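Local coordinates for FrnE protein (Deinococcus radiodurans, PDB 5CO3) that probably works as a cytoplasmic disulfide oxidoreductase of the DsbA-like thioredoxin superfamily, exchanging thiols and disulfides through a CxxC motif, at residues 49-53 with 176-182. Numbering follows the deposited sequence.
Sequences WHSFE and VRYDEAQ
Two carboxylate oxygens sit just 2.6 Å apart here, E53 OE2 and E180 OE2, so one of the acids probably carries a proton and donates it to the other. R177 completes the salt-bridge network: its NH1 binds E180 OE1 (2.9 Å) and E53 OE2 (2.8 Å, weak as a hydrogen bond), while water 2 links R177 NH2 to E53 OE1. The R177 CA-to-CB bond points away, but chi1 and chi2, both m, bring the guanidinium back toward E53.

Residues 49-51 end the edge strand 45-51 of the thioredoxin-like sheet, and 52-53 continue extended; the axis of helical residues 176-182 crosses that of 49-51 at -94°, with a closest approach of 6.9 Å. S51 faces D179 and F52 faces E180, each CA pair 5.3 Å apart, but the F52 side chain turns away.

At the strand, D179 chi1 (-98°, between wells) sets OD1 to accept from H50 ND1 (2.8 Å), a His-carboxylate hydrogen bond, and OD2 from S51 N (2.9 Å). Water 1 donates to both D179 OD2 and W49 O. The H50 ring, chi1 m, also bonds through NE2 to D15 and stacks on W17. S51 CB packs on V176 CG1 at 3.7 Å, and S51 OG bonds H117 of helix 110-121.

Polar chemistry thus largely fastens helix to sheet edge: H50, facing carboxylates through both nitrogens, is probably a doubly protonated imidazolium, and R177, with the proton probably held by one acid, offsets the E53-E180 repulsion.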
loop_
_atom_site.group_PDB
_atom_site.type_symbol
_atom_site.label_atom_id
_atom_site.label_comp_id
_atom_site.label_asym_id
_atom_site.label_seq_id
_atom_site.Cartn_x
_atom_site.Cartn_y
_atom_site.Cartn_z
ATOM N N TRP A 49 -2.060 1.163 6.373
ATOM C CA TRP A 49 -2.066 0.329 5.181
ATOM C C TRP A 49 -3.148 -0.737 5.324
ATOM O O TRP A 49 -3.424 -1.227 6.426
ATOM C CB TRP A 49 -0.680 -0.301 4.930
ATOM C CG TRP A 49 0.362 0.733 4.557
ATOM C CD1 TRP A 49 1.189 1.410 5.411
ATOM C CD2 TRP A 49 0.654 1.232 3.238
ATOM N NE1 TRP A 49 1.986 2.293 4.703
ATOM C CE2 TRP A 49 1.676 2.200 3.368
ATOM C CE3 TRP A 49 0.160 0.943 1.958
ATOM C CZ2 TRP A 49 2.204 2.896 2.268
ATOM C CZ3 TRP A 49 0.685 1.628 0.867
ATOM C CH2 TRP A 49 1.695 2.595 1.030
ATOM N N HIS A 50 -3.788 -1.053 4.205
ATOM C CA HIS A 50 -4.803 -2.094 4.154
ATOM C C HIS A 50 -4.446 -3.088 3.070
ATOM O O HIS A 50 -3.892 -2.719 2.031
ATOM C CB HIS A 50 -6.189 -1.513 3.887
ATOM C CG HIS A 50 -6.682 -0.604 4.969
ATOM N ND1 HIS A 50 -7.474 -1.040 6.006
ATOM C CD2 HIS A 50 -6.484 0.720 5.173
ATOM C CE1 HIS A 50 -7.748 -0.022 6.805
ATOM N NE2 HIS A 50 -7.156 1.057 6.322
ATOM N N SER A 51 -4.762 -4.350 3.331
ATOM C CA SER A 51 -4.436 -5.437 2.418
ATOM C C SER A 51 -5.328 -5.446 1.192
ATOM O O SER A 51 -6.541 -5.249 1.282
ATOM C CB SER A 51 -4.541 -6.782 3.135
ATOM O OG SER A 51 -3.807 -6.776 4.341
ATOM N N PHE A 52 -4.708 -5.691 0.046
ATOM C CA PHE A 52 -5.423 -5.885 -1.200
ATOM C C PHE A 52 -4.638 -6.920 -1.989
ATOM O O PHE A 52 -3.406 -6.853 -2.043
ATOM C CB PHE A 52 -5.548 -4.579 -1.978
ATOM C CG PHE A 52 -6.493 -4.648 -3.146
ATOM C CD1 PHE A 52 -6.082 -5.183 -4.356
ATOM C CD2 PHE A 52 -7.783 -4.147 -3.044
ATOM C CE1 PHE A 52 -6.940 -5.234 -5.432
ATOM C CE2 PHE A 52 -8.645 -4.193 -4.120
ATOM C CZ PHE A 52 -8.221 -4.746 -5.316
ATOM N N GLU A 53 -5.348 -7.889 -2.557
ATOM C CA GLU A 53 -4.728 -8.892 -3.409
ATOM C C GLU A 53 -5.274 -8.775 -4.816
ATOM O O GLU A 53 -6.476 -8.927 -5.029
ATOM C CB GLU A 53 -4.978 -10.304 -2.865
ATOM C CG GLU A 53 -3.970 -10.738 -1.813
ATOM C CD GLU A 53 -4.291 -12.102 -1.220
ATOM O OE1 GLU A 53 -3.796 -13.134 -1.732
ATOM O OE2 GLU A 53 -5.056 -12.143 -0.234
ATOM N N VAL A 176 -6.633 -9.861 7.147
ATOM C CA VAL A 176 -6.319 -9.556 5.751
ATOM C C VAL A 176 -7.586 -9.666 4.895
ATOM O O VAL A 176 -7.858 -8.803 4.062
ATOM C CB VAL A 176 -5.200 -10.494 5.199
ATOM C CG1 VAL A 176 -5.093 -10.402 3.674
ATOM C CG2 VAL A 176 -3.860 -10.156 5.853
ATOM N N ARG A 177 -8.363 -10.726 5.116
ATOM C CA ARG A 177 -9.595 -10.936 4.364
ATOM C C ARG A 177 -10.604 -9.819 4.631
ATOM O O ARG A 177 -11.356 -9.426 3.736
ATOM C CB ARG A 177 -10.209 -12.300 4.702
ATOM C CG ARG A 177 -9.374 -13.471 4.217
ATOM C CD ARG A 177 -9.321 -13.529 2.702
ATOM N NE ARG A 177 -8.593 -14.711 2.251
ATOM C CZ ARG A 177 -7.635 -14.707 1.329
ATOM N NH1 ARG A 177 -7.275 -13.575 0.733
ATOM N NH2 ARG A 177 -7.038 -15.842 1.001
ATOM N N TYR A 178 -10.609 -9.299 5.856
ATOM C CA TYR A 178 -11.530 -8.225 6.208
ATOM C C TYR A 178 -11.150 -6.948 5.472
ATOM O O TYR A 178 -12.016 -6.217 4.991
ATOM C CB TYR A 178 -11.549 -7.996 7.720
ATOM C CG TYR A 178 -12.375 -9.027 8.468
ATOM C CD1 TYR A 178 -13.125 -9.977 7.781
ATOM C CD2 TYR A 178 -12.415 -9.043 9.857
ATOM C CE1 TYR A 178 -13.884 -10.913 8.455
ATOM C CE2 TYR A 178 -13.174 -9.980 10.541
ATOM C CZ TYR A 178 -13.904 -10.914 9.832
ATOM O OH TYR A 178 -14.658 -11.852 10.502
ATOM N N ASP A 179 -9.848 -6.696 5.384
ATOM C CA ASP A 179 -9.313 -5.582 4.599
ATOM C C ASP A 179 -9.776 -5.625 3.150
ATOM O O ASP A 179 -10.194 -4.619 2.579
ATOM C CB ASP A 179 -7.786 -5.595 4.629
ATOM C CG ASP A 179 -7.213 -4.650 5.648
ATOM O OD1 ASP A 179 -7.964 -3.783 6.150
ATOM O OD2 ASP A 179 -6.000 -4.761 5.930
ATOM N N GLU A 180 -9.682 -6.806 2.555
ATOM C CA GLU A 180 -10.035 -6.987 1.159
ATOM C C GLU A 180 -11.536 -6.865 0.929
ATOM O O GLU A 180 -11.980 -6.312 -0.080
ATOM C CB GLU A 180 -9.516 -8.341 0.677
ATOM C CG GLU A 180 -8.001 -8.421 0.761
ATOM C CD GLU A 180 -7.440 -9.818 0.584
ATOM O OE1 GLU A 180 -8.187 -10.809 0.700
ATOM O OE2 GLU A 180 -6.231 -9.920 0.336
ATOM N N ALA A 181 -12.313 -7.397 1.867
ATOM C CA ALA A 181 -13.759 -7.255 1.824
ATOM C C ALA A 181 -14.141 -5.780 1.892
ATOM O O ALA A 181 -15.018 -5.319 1.164
ATOM C CB ALA A 181 -14.400 -8.036 2.959
ATOM N N GLN A 182 -13.462 -5.032 2.753
ATOM C CA GLN A 182 -13.768 -3.618 2.904
ATOM C C GLN A 182 -13.504 -2.862 1.601
ATOM O O GLN A 182 -14.299 -2.003 1.205
ATOM C CB GLN A 182 -12.968 -3.006 4.052
ATOM C CG GLN A 182 -13.435 -1.607 4.413
ATOM C CD GLN A 182 -12.699 -1.020 5.598
ATOM O OE1 GLN A 182 -11.717 -1.588 6.080
ATOM N NE2 GLN A 182 -13.174 0.125 6.081
HETATM O O HOH W 1 -4.968 -2.962 7.866
HETATM O O HOH W 2 -5.002 -15.463 -0.995
#